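Local structure of putative cell invasion protein with MAC/Perforin domain (Bacteroides thetaiotaomicron VPI-5482, 3KK7) at residues E378-Y383 with V397-T402; K407-N412 with K457-I462; D441-Y446 with N472-K477; Y447-K452 with D511-L516. The protein is of unknown mechanism but belongs to the membrane-attack complex/perforin (MACPF) family and is probably involved in interactions of a human gut symbiont with membranes or cells. All blocks are in the same frame, centred on the assembly; numbering follows the deposited sequence.

Interaction 1 of 4, residues E378-Y383 with V397-T402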
loop_
_atom_site.group_PDB
_atom_site.type_symbol
_atom_site.label_atom_id
_atom_site.label_comp_id
_atom_site.label_asym_id
_atom_site.label_seq_id
_atom_site.Cartn_x
_atom_site.Cartn_y
_atom_site.Cartn_z
ATOM N N GLU A 378 -1.577 -9.478 -27.133
ATOM C CA GLU A 378 -2.089 -8.629 -28.203
ATOM C C GLU A 378 -0.891 -8.184 -29.060
ATOM O O GLU A 378 0.107 -7.675 -28.525
ATOM C CB GLU A 378 -2.889 -7.436 -27.659
ATOM C CG GLU A 378 -2.123 -6.500 -26.698
ATOM C CD GLU A 378 -2.989 -5.402 -26.096
ATOM O OE1 GLU A 378 -3.945 -4.979 -26.782
ATOM O OE2 GLU A 378 -2.711 -4.955 -24.945
ATOM N N ILE A 379 -0.952 -8.443 -30.370
ATOM C CA ILE A 379 0.103 -8.016 -31.299
ATOM C C ILE A 379 -0.340 -6.657 -31.834
ATOM O O ILE A 379 -1.309 -6.561 -32.604
ATOM C CB ILE A 379 0.309 -9.009 -32.475
ATOM C CG1 ILE A 379 0.617 -10.422 -31.946
ATOM C CG2 ILE A 379 1.431 -8.513 -33.391
ATOM C CD1 ILE A 379 0.178 -11.544 -32.858
ATOM N N ILE A 380 0.347 -5.607 -31.408
ATOM C CA ILE A 380 -0.062 -4.265 -31.752
ATOM C C ILE A 380 1.155 -3.451 -32.143
ATOM O O ILE A 380 2.211 -4.004 -32.393
ATOM C CB ILE A 380 -0.846 -3.619 -30.584
ATOM C CG1 ILE A 380 0.005 -3.575 -29.305
ATOM C CG2 ILE A 380 -2.140 -4.391 -30.338
ATOM C CD1 ILE A 380 -0.461 -2.554 -28.273
ATOM N N LYS A 381 0.994 -2.138 -32.207
ATOM C CA LYS A 381 2.027 -1.247 -32.683
ATOM C C LYS A 381 2.652 -0.481 -31.525
ATOM O O LYS A 381 1.938 0.002 -30.655
ATOM C CB LYS A 381 1.438 -0.282 -33.710
ATOM C CG LYS A 381 1.083 -0.960 -35.011
ATOM C CD LYS A 381 0.473 0.006 -36.034
ATOM C CE LYS A 381 0.284 -0.685 -37.377
ATOM N NZ LYS A 381 -0.842 -0.141 -38.174
HETATM N N MSE A 382 3.987 -0.394 -31.527
HETATM C CA MSE A 382 4.755 0.354 -30.524
HETATM C C MSE A 382 5.467 1.514 -31.200
HETATM O O MSE A 382 6.155 1.335 -32.204
HETATM C CB MSE A 382 5.784 -0.549 -29.844
HETATM C CG MSE A 382 6.549 0.081 -28.692
HETATM SE SE MSE A 382 8.044 -1.090 -28.223
HETATM C CE MSE A 382 9.459 0.238 -27.855
ATOM N N TYR A 383 5.267 2.704 -30.646
ATOM C CA TYR A 383 5.839 3.920 -31.191
ATOM C C TYR A 383 7.347 3.868 -31.058
ATOM O O TYR A 383 7.859 3.457 -30.019
ATOM C CB TYR A 383 5.288 5.132 -30.441
ATOM C CG TYR A 383 5.823 6.441 -30.956
ATOM C CD1 TYR A 383 5.446 6.917 -32.207
ATOM C CD2 TYR A 383 6.721 7.197 -30.209
ATOM C CE1 TYR A 383 5.938 8.117 -32.701
ATOM C CE2 TYR A 383 7.214 8.404 -30.699
ATOM C CZ TYR A 383 6.812 8.856 -31.946
ATOM O OH TYR A 383 7.283 10.049 -32.438
ATOM N N VAL A 397 4.601 -5.408 -32.260
ATOM C CA VAL A 397 5.080 -6.035 -31.036
ATOM C C VAL A 397 4.000 -6.921 -30.355
ATOM O O VAL A 397 2.823 -6.547 -30.306
ATOM C CB VAL A 397 5.539 -4.917 -30.080
ATOM C CG1 VAL A 397 5.298 -5.298 -28.675
ATOM C CG2 VAL A 397 7.020 -4.581 -30.310
ATOM N N PRO A 398 4.398 -8.103 -29.841
ATOM C CA PRO A 398 3.494 -8.852 -28.986
ATOM C C PRO A 398 3.547 -8.281 -27.581
ATOM O O PRO A 398 4.638 -8.009 -27.085
ATOM C CB PRO A 398 4.078 -10.261 -29.010
ATOM C CG PRO A 398 5.509 -10.078 -29.280
ATOM C CD PRO A 398 5.680 -8.807 -30.027
ATOM N N VAL A 399 2.382 -8.083 -26.959
ATOM C CA VAL A 399 2.303 -7.570 -25.591
ATOM C C VAL A 399 1.499 -8.546 -24.740
ATOM O O VAL A 399 0.312 -8.725 -24.956
ATOM C CB VAL A 399 1.652 -6.164 -25.540
ATOM C CG1 VAL A 399 1.569 -5.672 -24.115
ATOM C CG2 VAL A 399 2.434 -5.165 -26.370
ATOM N N LEU A 400 2.145 -9.184 -23.765
ATOM C CA LEU A 400 1.433 -10.070 -22.841
ATOM C C LEU A 400 0.680 -9.245 -21.809
ATOM O O LEU A 400 1.291 -8.487 -21.054
ATOM C CB LEU A 400 2.411 -10.984 -22.131
ATOM C CG LEU A 400 1.802 -11.930 -21.092
ATOM C CD1 LEU A 400 0.861 -12.974 -21.749
ATOM C CD2 LEU A 400 2.943 -12.568 -20.295
ATOM N N ASN A 401 -0.645 -9.372 -21.798
ATOM C CA ASN A 401 -1.476 -8.792 -20.746
ATOM C C ASN A 401 -1.589 -9.818 -19.624
ATOM O O ASN A 401 -2.100 -10.919 -19.862
ATOM C CB ASN A 401 -2.866 -8.381 -21.251
ATOM C CG ASN A 401 -2.862 -7.006 -21.956
ATOM O OD1 ASN A 401 -3.584 -6.089 -21.556
ATOM N ND2 ASN A 401 -2.036 -6.866 -23.004
ATOM N N THR A 402 -1.107 -9.463 -18.424
ATOM C CA THR A 402 -1.087 -10.387 -17.292
ATOM C C THR A 402 -2.452 -10.467 -16.629
ATOM O O THR A 402 -3.348 -9.731 -16.982
ATOM C CB THR A 402 -0.024 -9.973 -16.241
ATOM O OG1 THR A 402 -0.430 -8.769 -15.566
ATOM C CG2 THR A 402 1.331 -9.767 -16.906
#

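Interaction 2 of 4, residues K407-N412 with K457-I462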
loop_
_atom_site.group_PDB
_atom_site.type_symbol
_atom_site.label_atom_id
_atom_site.label_comp_id
_atom_site.label_asym_id
_atom_site.label_seq_id
_atom_site.Cartn_x
_atom_site.Cartn_y
_atom_site.Cartn_z
ATOM N N LYS A 407 0.821 -4.695 -18.908
ATOM C CA LYS A 407 1.180 -4.947 -20.291
ATOM C C LYS A 407 2.687 -5.142 -20.402
ATOM O O LYS A 407 3.459 -4.204 -20.216
ATOM C CB LYS A 407 0.697 -3.804 -21.205
ATOM C CG LYS A 407 -0.739 -3.379 -20.933
ATOM C CD LYS A 407 -1.503 -2.906 -22.158
ATOM C CE LYS A 407 -2.986 -2.686 -21.834
ATOM N NZ LYS A 407 -3.911 -3.380 -22.783
ATOM N N LEU A 408 3.097 -6.375 -20.692
ATOM C CA LEU A 408 4.506 -6.707 -20.856
ATOM C C LEU A 408 4.823 -6.745 -22.354
ATOM O O LEU A 408 4.636 -7.762 -23.033
ATOM C CB LEU A 408 4.842 -8.034 -20.148
ATOM C CG LEU A 408 4.302 -8.189 -18.708
ATOM C CD1 LEU A 408 4.698 -9.536 -18.081
ATOM C CD2 LEU A 408 4.792 -7.040 -17.854
ATOM N N ILE A 409 5.285 -5.603 -22.853
ATOM C CA ILE A 409 5.682 -5.427 -24.246
ATOM C C ILE A 409 6.970 -6.198 -24.488
ATOM O O ILE A 409 7.956 -5.940 -23.822
ATOM C CB ILE A 409 5.982 -3.929 -24.558
ATOM C CG1 ILE A 409 4.841 -3.009 -24.130
ATOM C CG2 ILE A 409 6.220 -3.720 -26.033
ATOM C CD1 ILE A 409 5.233 -1.535 -24.132
ATOM N N PHE A 410 6.949 -7.142 -25.432
ATOM C CA PHE A 410 8.158 -7.885 -25.864
ATOM C C PHE A 410 8.806 -7.109 -27.016
ATOM O O PHE A 410 8.545 -7.361 -28.196
ATOM C CB PHE A 410 7.796 -9.273 -26.371
ATOM C CG PHE A 410 7.202 -10.195 -25.337
ATOM C CD1 PHE A 410 6.921 -9.793 -24.053
ATOM C CD2 PHE A 410 6.883 -11.489 -25.690
ATOM C CE1 PHE A 410 6.359 -10.689 -23.136
ATOM C CE2 PHE A 410 6.327 -12.378 -24.777
ATOM C CZ PHE A 410 6.068 -11.976 -23.506
ATOM N N SER A 411 9.656 -6.159 -26.664
ATOM C CA SER A 411 10.217 -5.229 -27.639
ATOM C C SER A 411 11.414 -5.780 -28.361
ATOM O O SER A 411 12.067 -6.706 -27.874
ATOM C CB SER A 411 10.605 -3.927 -26.947
ATOM O OG SER A 411 10.836 -4.164 -25.567
ATOM N N ASN A 412 11.683 -5.193 -29.535
ATOM C CA ASN A 412 12.865 -5.488 -30.359
ATOM C C ASN A 412 13.752 -4.244 -30.325
ATOM O O ASN A 412 13.506 -3.279 -31.056
ATOM C CB ASN A 412 12.471 -5.834 -31.816
ATOM C CG ASN A 412 11.405 -6.970 -31.908
ATOM O OD1 ASN A 412 10.722 -7.297 -30.916
ATOM N ND2 ASN A 412 11.256 -7.562 -33.116
ATOM N N LYS A 457 -4.240 -0.236 -32.642
ATOM C CA LYS A 457 -3.912 -0.048 -31.227
ATOM C C LYS A 457 -2.430 0.302 -31.094
ATOM O O LYS A 457 -1.566 -0.437 -31.565
ATOM C CB LYS A 457 -4.229 -1.296 -30.399
ATOM C CG LYS A 457 -4.760 -0.962 -29.001
ATOM C CD LYS A 457 -4.625 -2.133 -27.991
ATOM C CE LYS A 457 -5.483 -1.907 -26.695
ATOM N NZ LYS A 457 -5.234 -2.873 -25.554
ATOM N N THR A 458 -2.131 1.430 -30.459
ATOM C CA THR A 458 -0.745 1.786 -30.175
ATOM C C THR A 458 -0.439 1.619 -28.685
ATOM O O THR A 458 -1.322 1.698 -27.839
ATOM C CB THR A 458 -0.429 3.231 -30.612
ATOM O OG1 THR A 458 -1.310 4.133 -29.940
ATOM C CG2 THR A 458 -0.581 3.398 -32.120
ATOM N N ILE A 459 0.815 1.353 -28.366
ATOM C CA ILE A 459 1.266 1.385 -26.980
ATOM C C ILE A 459 2.596 2.114 -26.993
ATOM O O ILE A 459 3.486 1.785 -27.783
ATOM C CB ILE A 459 1.344 -0.024 -26.355
ATOM C CG1 ILE A 459 1.564 0.080 -24.841
ATOM C CG2 ILE A 459 2.407 -0.872 -27.029
ATOM C CD1 ILE A 459 1.368 -1.235 -24.086
ATOM N N ASN A 460 2.709 3.143 -26.157
ATOM C CA ASN A 460 3.898 4.003 -26.141
ATOM C C ASN A 460 4.675 4.001 -24.786
ATOM O O ASN A 460 4.417 4.825 -23.902
ATOM C CB ASN A 460 3.489 5.417 -26.540
ATOM C CG ASN A 460 4.674 6.338 -26.694
ATOM O OD1 ASN A 460 5.782 5.906 -27.060
ATOM N ND2 ASN A 460 4.458 7.623 -26.411
ATOM N N PRO A 461 5.633 3.068 -24.630
ATOM C CA PRO A 461 6.448 2.961 -23.413
ATOM C C PRO A 461 7.640 3.924 -23.377
ATOM O O PRO A 461 8.119 4.232 -22.286
ATOM C CB PRO A 461 6.956 1.517 -23.462
ATOM C CG PRO A 461 7.089 1.232 -24.918
ATOM C CD PRO A 461 5.982 2.012 -25.606
ATOM N N ILE A 462 8.112 4.376 -24.552
ATOM C CA ILE A 462 9.233 5.344 -24.661
ATOM C C ILE A 462 8.844 6.708 -24.035
ATOM O O ILE A 462 9.676 7.337 -23.366
ATOM C CB ILE A 462 9.763 5.508 -26.156
ATOM C CG1 ILE A 462 10.292 4.159 -26.708
ATOM C CG2 ILE A 462 10.870 6.613 -26.249
ATOM C CD1 ILE A 462 10.742 4.173 -28.194
#

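Interaction 3 of 4, residues D441-Y446 with N472-K477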
loop_
_atom_site.group_PDB
_atom_site.type_symbol
_atom_site.label_atom_id
_atom_site.label_comp_id
_atom_site.label_asym_id
_atom_site.label_seq_id
_atom_site.Cartn_x
_atom_site.Cartn_y
_atom_site.Cartn_z
ATOM N N ASP A 441 2.348 -17.453 -34.905
ATOM C CA ASP A 441 2.861 -18.812 -35.169
ATOM C C ASP A 441 3.955 -19.161 -34.170
ATOM O O ASP A 441 3.990 -20.275 -33.655
ATOM C CB ASP A 441 3.413 -18.969 -36.598
ATOM C CG ASP A 441 2.319 -18.933 -37.676
ATOM O OD1 ASP A 441 1.108 -18.923 -37.348
ATOM O OD2 ASP A 441 2.679 -18.915 -38.877
ATOM N N GLU A 442 4.840 -18.202 -33.890
ATOM C CA GLU A 442 5.899 -18.422 -32.894
ATOM C C GLU A 442 5.380 -18.540 -31.471
ATOM O O GLU A 442 5.516 -19.590 -30.842
ATOM C CB GLU A 442 7.007 -17.352 -32.961
ATOM C CG GLU A 442 8.277 -17.834 -33.705
ATOM C CD GLU A 442 8.939 -19.042 -33.013
ATOM O OE1 GLU A 442 9.127 -19.011 -31.760
ATOM O OE2 GLU A 442 9.258 -20.023 -33.728
ATOM N N LYS A 443 4.779 -17.471 -30.962
ATOM C CA LYS A 443 4.330 -17.471 -29.567
ATOM C C LYS A 443 3.342 -18.612 -29.277
ATOM O O LYS A 443 3.342 -19.192 -28.187
ATOM C CB LYS A 443 3.739 -16.104 -29.165
ATOM C CG LYS A 443 4.726 -14.906 -29.204
ATOM C CD LYS A 443 6.125 -15.256 -28.671
ATOM C CE LYS A 443 6.974 -14.016 -28.413
ATOM N NZ LYS A 443 8.403 -14.329 -28.481
ATOM N N SER A 444 2.531 -18.947 -30.272
ATOM C CA SER A 444 1.593 -20.076 -30.197
ATOM C C SER A 444 2.257 -21.396 -29.761
ATOM O O SER A 444 1.601 -22.267 -29.213
ATOM C CB SER A 444 0.939 -20.263 -31.574
ATOM O OG SER A 444 -0.178 -21.108 -31.513
ATOM N N LYS A 445 3.554 -21.545 -30.021
ATOM C CA LYS A 445 4.298 -22.747 -29.616
ATOM C C LYS A 445 4.429 -22.862 -28.093
ATOM O O LYS A 445 4.649 -23.952 -27.579
ATOM C CB LYS A 445 5.718 -22.747 -30.209
ATOM C CG LYS A 445 5.858 -22.860 -31.740
ATOM C CD LYS A 445 7.269 -22.352 -32.176
ATOM C CE LYS A 445 7.928 -23.173 -33.300
ATOM N NZ LYS A 445 7.339 -22.934 -34.629
ATOM N N TYR A 446 4.311 -21.733 -27.393
ATOM C CA TYR A 446 4.537 -21.671 -25.951
ATOM C C TYR A 446 3.283 -21.275 -25.149
ATOM O O TYR A 446 3.132 -21.691 -23.998
ATOM C CB TYR A 446 5.696 -20.688 -25.675
ATOM C CG TYR A 446 6.888 -20.927 -26.573
ATOM C CD1 TYR A 446 7.810 -21.935 -26.289
ATOM C CD2 TYR A 446 7.076 -20.176 -27.730
ATOM C CE1 TYR A 446 8.909 -22.180 -27.142
ATOM C CE2 TYR A 446 8.166 -20.413 -28.591
ATOM C CZ TYR A 446 9.077 -21.420 -28.290
ATOM O OH TYR A 446 10.147 -21.653 -29.132
ATOM N N ASN A 472 13.086 -6.395 -23.516
ATOM C CA ASN A 472 13.802 -6.582 -24.787
ATOM C C ASN A 472 14.206 -8.019 -24.987
ATOM O O ASN A 472 14.443 -8.739 -24.018
ATOM C CB ASN A 472 15.087 -5.761 -24.825
ATOM C CG ASN A 472 14.843 -4.280 -24.770
ATOM O OD1 ASN A 472 13.865 -3.773 -25.331
ATOM N ND2 ASN A 472 15.754 -3.558 -24.120
ATOM N N ASN A 473 14.312 -8.418 -26.252
ATOM C CA ASN A 473 14.858 -9.722 -26.606
ATOM C C ASN A 473 14.189 -10.877 -25.866
ATOM O O ASN A 473 14.877 -11.788 -25.387
ATOM C CB ASN A 473 16.361 -9.738 -26.320
ATOM C CG ASN A 473 17.070 -8.548 -26.909
ATOM O OD1 ASN A 473 16.711 -8.082 -27.987
ATOM N ND2 ASN A 473 18.084 -8.045 -26.215
ATOM N N VAL A 474 12.861 -10.837 -25.755
ATOM C CA VAL A 474 12.150 -11.934 -25.114
ATOM C C VAL A 474 12.265 -13.112 -26.039
ATOM O O VAL A 474 12.074 -12.972 -27.242
ATOM C CB VAL A 474 10.685 -11.633 -24.833
ATOM C CG1 VAL A 474 9.921 -12.934 -24.624
ATOM C CG2 VAL A 474 10.561 -10.726 -23.612
ATOM N N ASP A 475 12.623 -14.259 -25.469
ATOM C CA ASP A 475 12.846 -15.481 -26.231
ATOM C C ASP A 475 12.501 -16.668 -25.339
ATOM O O ASP A 475 13.267 -17.072 -24.459
ATOM C CB ASP A 475 14.294 -15.543 -26.760
ATOM C CG ASP A 475 14.620 -16.856 -27.517
ATOM O OD1 ASP A 475 13.952 -17.902 -27.324
ATOM O OD2 ASP A 475 15.594 -16.830 -28.294
ATOM N N GLU A 476 11.323 -17.222 -25.596
ATOM C CA GLU A 476 10.810 -18.339 -24.838
ATOM C C GLU A 476 11.757 -19.550 -24.831
ATOM O O GLU A 476 11.660 -20.376 -23.926
ATOM C CB GLU A 476 9.434 -18.734 -25.377
ATOM C CG GLU A 476 8.310 -17.747 -25.029
ATOM C CD GLU A 476 8.339 -16.446 -25.820
ATOM O OE1 GLU A 476 8.845 -16.468 -26.946
ATOM O OE2 GLU A 476 7.862 -15.395 -25.307
ATOM N N LYS A 477 12.673 -19.645 -25.807
ATOM C CA LYS A 477 13.580 -20.797 -25.909
ATOM C C LYS A 477 14.749 -20.741 -24.941
ATOM O O LYS A 477 15.362 -21.778 -24.666
ATOM C CB LYS A 477 14.171 -20.961 -27.322
ATOM C CG LYS A 477 13.175 -20.949 -28.467
ATOM C CD LYS A 477 13.797 -21.530 -29.746
ATOM C CE LYS A 477 13.211 -20.927 -31.025
ATOM N NZ LYS A 477 13.768 -19.565 -31.301
HETATM O O HOH W 1 9.487 -11.944 -28.313
#

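Interaction 4 of 4, residues Y447-K452 with D511-L516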
loop_
_atom_site.group_PDB
_atom_site.type_symbol
_atom_site.label_atom_id
_atom_site.label_comp_id
_atom_site.label_asym_id
_atom_site.label_seq_id
_atom_site.Cartn_x
_atom_site.Cartn_y
_atom_site.Cartn_z
ATOM N N TYR A 447 2.403 -20.466 -25.752
ATOM C CA TYR A 447 1.231 -19.909 -25.066
ATOM C C TYR A 447 -0.033 -20.360 -25.785
ATOM O O TYR A 447 -0.127 -20.230 -27.011
ATOM C CB TYR A 447 1.236 -18.388 -25.121
ATOM C CG TYR A 447 2.353 -17.673 -24.407
ATOM C CD1 TYR A 447 3.564 -17.393 -25.044
ATOM C CD2 TYR A 447 2.173 -17.193 -23.121
ATOM C CE1 TYR A 447 4.585 -16.687 -24.374
ATOM C CE2 TYR A 447 3.182 -16.493 -22.456
ATOM C CZ TYR A 447 4.372 -16.246 -23.078
ATOM O OH TYR A 447 5.331 -15.550 -22.389
ATOM N N GLN A 448 -1.003 -20.846 -25.011
ATOM C CA GLN A 448 -2.285 -21.343 -25.533
ATOM C C GLN A 448 -3.458 -20.423 -25.169
ATOM O O GLN A 448 -4.627 -20.840 -25.194
ATOM C CB GLN A 448 -2.565 -22.730 -24.965
ATOM C CG GLN A 448 -1.769 -23.855 -25.597
ATOM C CD GLN A 448 -2.384 -25.200 -25.272
ATOM O OE1 GLN A 448 -2.924 -25.398 -24.179
ATOM N NE2 GLN A 448 -2.329 -26.125 -26.222
ATOM N N LEU A 449 -3.135 -19.177 -24.822
ATOM C CA LEU A 449 -4.140 -18.194 -24.458
ATOM C C LEU A 449 -4.591 -17.439 -25.709
ATOM O O LEU A 449 -4.028 -17.609 -26.787
ATOM C CB LEU A 449 -3.601 -17.244 -23.383
ATOM C CG LEU A 449 -2.142 -16.768 -23.374
ATOM C CD1 LEU A 449 -1.695 -16.109 -24.697
ATOM C CD2 LEU A 449 -1.952 -15.813 -22.179
ATOM N N LYS A 450 -5.636 -16.633 -25.556
ATOM C CA LYS A 450 -6.126 -15.782 -26.622
ATOM C C LYS A 450 -4.970 -14.911 -27.134
ATOM O O LYS A 450 -4.335 -14.210 -26.364
ATOM C CB LYS A 450 -7.275 -14.904 -26.096
ATOM C CG LYS A 450 -8.023 -14.043 -27.140
ATOM C CD LYS A 450 -8.702 -12.776 -26.523
ATOM C CE LYS A 450 -10.043 -13.043 -25.799
ATOM N NZ LYS A 450 -10.546 -11.790 -25.140
ATOM N N ILE A 451 -4.668 -15.024 -28.423
ATOM C CA ILE A 451 -3.747 -14.129 -29.102
ATOM C C ILE A 451 -4.601 -13.337 -30.094
ATOM O O ILE A 451 -5.413 -13.918 -30.844
ATOM C CB ILE A 451 -2.637 -14.893 -29.864
ATOM C CG1 ILE A 451 -1.890 -15.825 -28.915
ATOM C CG2 ILE A 451 -1.686 -13.920 -30.560
ATOM C CD1 ILE A 451 -0.814 -16.625 -29.582
ATOM N N LYS A 452 -4.445 -12.018 -30.078
ATOM C CA LYS A 452 -5.155 -11.156 -31.004
ATOM C C LYS A 452 -4.187 -10.138 -31.565
ATOM O O LYS A 452 -3.095 -9.972 -31.040
ATOM C CB LYS A 452 -6.341 -10.477 -30.330
ATOM C CG LYS A 452 -6.087 -9.937 -28.926
ATOM C CD LYS A 452 -6.997 -8.727 -28.613
ATOM C CE LYS A 452 -7.657 -8.798 -27.224
ATOM N NZ LYS A 452 -8.103 -7.447 -26.738
ATOM N N ASP A 511 -1.723 -22.324 -16.003
ATOM C CA ASP A 511 -2.909 -22.699 -16.799
ATOM C C ASP A 511 -3.727 -21.472 -17.246
ATOM O O ASP A 511 -4.272 -21.457 -18.358
ATOM C CB ASP A 511 -3.783 -23.771 -16.082
ATOM C CG ASP A 511 -3.322 -25.232 -16.383
ATOM O OD1 ASP A 511 -2.549 -25.424 -17.352
ATOM O OD2 ASP A 511 -3.732 -26.185 -15.655
ATOM N N ALA A 512 -3.787 -20.438 -16.413
ATOM C CA ALA A 512 -4.424 -19.195 -16.817
ATOM C C ALA A 512 -3.712 -18.608 -18.046
ATOM O O ALA A 512 -4.361 -18.097 -18.960
ATOM C CB ALA A 512 -4.437 -18.241 -15.699
ATOM N N TYR A 513 -2.395 -18.746 -18.121
ATOM C CA TYR A 513 -1.644 -18.289 -19.306
ATOM C C TYR A 513 -1.495 -19.348 -20.399
ATOM O O TYR A 513 -0.949 -19.078 -21.470
ATOM C CB TYR A 513 -0.265 -17.786 -18.890
ATOM C CG TYR A 513 -0.294 -16.549 -18.006
ATOM C CD1 TYR A 513 -0.531 -16.644 -16.641
ATOM C CD2 TYR A 513 -0.041 -15.297 -18.532
ATOM C CE1 TYR A 513 -0.534 -15.523 -15.838
ATOM C CE2 TYR A 513 -0.033 -14.165 -17.732
ATOM C CZ TYR A 513 -0.281 -14.273 -16.392
ATOM O OH TYR A 513 -0.274 -13.131 -15.623
ATOM N N GLY A 514 -1.997 -20.549 -20.145
ATOM C CA GLY A 514 -1.870 -21.668 -21.097
ATOM C C GLY A 514 -0.419 -21.936 -21.444
ATOM O O GLY A 514 -0.077 -22.029 -22.621
ATOM N N ILE A 515 0.423 -22.024 -20.411
ATOM C CA ILE A 515 1.873 -22.196 -20.559
ATOM C C ILE A 515 2.410 -23.378 -19.739
ATOM O O ILE A 515 3.617 -23.555 -19.608
ATOM C CB ILE A 515 2.665 -20.891 -20.163
ATOM C CG1 ILE A 515 2.472 -20.536 -18.688
ATOM C CG2 ILE A 515 2.251 -19.712 -21.030
ATOM C CD1 ILE A 515 3.217 -19.336 -18.294
ATOM N N LEU A 516 1.516 -24.206 -19.212
ATOM C CA LEU A 516 1.924 -25.277 -18.336
ATOM C C LEU A 516 2.850 -26.240 -19.066
ATOM O O LEU A 516 3.885 -26.627 -18.530
ATOM C CB LEU A 516 0.702 -25.999 -17.786
ATOM C CG LEU A 516 0.971 -27.067 -16.723
ATOM C CD1 LEU A 516 2.008 -26.605 -15.664
ATOM C CD2 LEU A 516 -0.370 -27.485 -16.080
#

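Interaction 1 of 4, residues E378-Y383 with V397-T402
Four main-chain hydrogen bonds join 378-383 to 397-402 in antiparallel register. Glu378 pairs with Val399 through both N and O, each donor standing above its acceptor's carbonyl plane. Ile380 and Val397 are likewise doubly bonded, with Ile380 N in the carbonyl plane of Val397 O and Val397 N nearly along the C=O axis, 2.8 Å from Ile380 O. Between these hydrogen-bonded pairs lies the non-hydrogen-bonded pair Ile379 and Pro398, where Ile379 CA sends a CA-H...O contact to Val397 O at 3.2 Å. Among side chains, Glu378 CG sits in the crowded position between backbone N and carbonyl carbon (chi1 58°), and its extended chain brings OE2 to a hydrogen bond from Asn401 ND2 at 2.8 Å; the amide meets the carboxylate from above its plane, the two planes 67° apart. Salt bridges to Lys407 and Lys457 anchor both carboxylate oxygens. Apolar contacts line the face bearing Glu378: Ile380 CG1 crosses Val399 CG2 at 4.1 Å, and SE of Met382, a selenomethionine, lies 4.2 Å from Val397 CG2. On the other face, Ile379 and Pro398 are covered by helix 429-443. The short segments run 127° apart, a bent antiparallel beta hairpin within the curled sheet.

Interaction 2 of 4, residues K407-N412 with K457-I462
Ile409 CD1 is the tightest apolar point here, pressed 3.4 Å from Pro461 CG and lying across the proline ring's CB-CG side. Tip to tip with it stands Ile459 CD1, at 3.9 Å; Ile459 places CG1 anti to its backbone N (chi1 -169°), which aims the methyl between Ile409 and the aliphatic chain of Lys407; Lys407 CD lies 3.8 Å from Ile459 CD1. An alanine at Ile459 would probably loosen this small apolar cluster, since its contacts to Ile409 and Lys407 go. The looser end is polar and partly exposed: Lys407 NZ and Lys457 NZ meet tip to tip at 3.1 Å, two donors that do not bond. Their like charges are probably tolerated because Glu378 makes a salt bridge to each, OE2 to Lys407 and OE1 to Lys457. The short strand segments cross nearly at right angles, their axes 10.9 Å apart at the closest, within one curled sheet: strand 407-411 runs between strands 392-401 and 468-472, whereas strand 457-459 pairs with strand 376-386.

Interaction 3 of 4, residues D441-Y446 with N472-K477
Lys443 NZ and Glu476 OE1 form a salt bridge at 2.7 Å, the ammonium using the syn lone pair of the carboxylate oxygen. The two side chains cross at about a right angle, and the lysine reaches its partner through a bend at chi2 (-40°). Lys443 NZ also gives a hydrogen bond to a water at 2.6 Å, and that water donates to Val474 O at 3.0 Å, so it links the Lys443 ammonium to the loop backbone. Within the loop, Asp475 OD1 accepts from Lys477 N at 2.6 Å in an Asx turn, which helps set the course of the chain around Glu476. Outward from these polar bonds, Glu476 CB lies over the centre of the Tyr446 ring, 3.5 Å from the centroid and only 9° off the normal, a CH-pi contact. The opposite face of the ring carries Lys445 CB, nearer the rim, and Trp518 meets the ring edge-to-face. Farther along the ring, Lys477 CG approaches Tyr446 OH at 3.2 Å. An alanine in place of Tyr446 removes the ring over Glu476 CB and would probably leave Glu476 less firmly placed for Lys443. Glu476 is thus a buried acid whose bend at chi2 lets its aliphatic part lie on an aromatic face while its carboxylate turns back to Lys443; the close ammonium is likely to keep it ionised.

Interaction 4 of 4, residues Y447-K452 with D511-L516
A Schellman motif closes helix 508-512, and its glycine, Gly514, docks on the chain that leads into strand 450-454. Gly514 has positive phi (56°), and its carbonyl oxygen accepts from Gln448 N at 2.8 Å, the donor lying in the carbonyl plane on a lone pair. Tyr447 CA adds a CA-H...O contact to the same oxygen. A side chain on Gly514 would run into Gln448 CB, so the close fit depends on its absence. Flanking this bond, Ile515 CG2 packs tightly on Tyr447 CD2 at 3.3 Å, side by side and pointing the same way. Leu449, with CG in the crowded position between backbone N and carbonyl carbon (chi1 37°), sets CG 3.2 Å from Tyr513 O and CD2 4.1 Å from Tyr513 CD2. The hydroxyl of Tyr513 hydrogen-bonds with the C-terminal carboxylate of Leu541 and with Arg403 N. Ile515 is the N-cap residue of helix 516-521, and these abutting helix ends are consistent with an interface between the MACPF D2 and D3 family regions.

Overall arrangement
From the N terminus, interaction 1 comes first and closes the short hairpin loop between strands 376-386 and 392-401; it is in series with the other three. Interaction 2 opens next, at 407-412, and closes at 457-462. Before it closes, interactions 3 and 4 have opened in turn, at 441-446 and 447-452, to close at 472-477 and 511-516, so these three cross one another pairwise. Interactions 1 and 2 join strands of one curled sheet and meet where Val397 packs on Ile409. Interaction 3 fastens residues 441-446, at and after helix 429-443, to the loop after strand 468-472, and interaction 4 joins the D2 and D3 family regions. Phe410 touches Glu476 and Tyr447, linking interactions 2, 3 and 4.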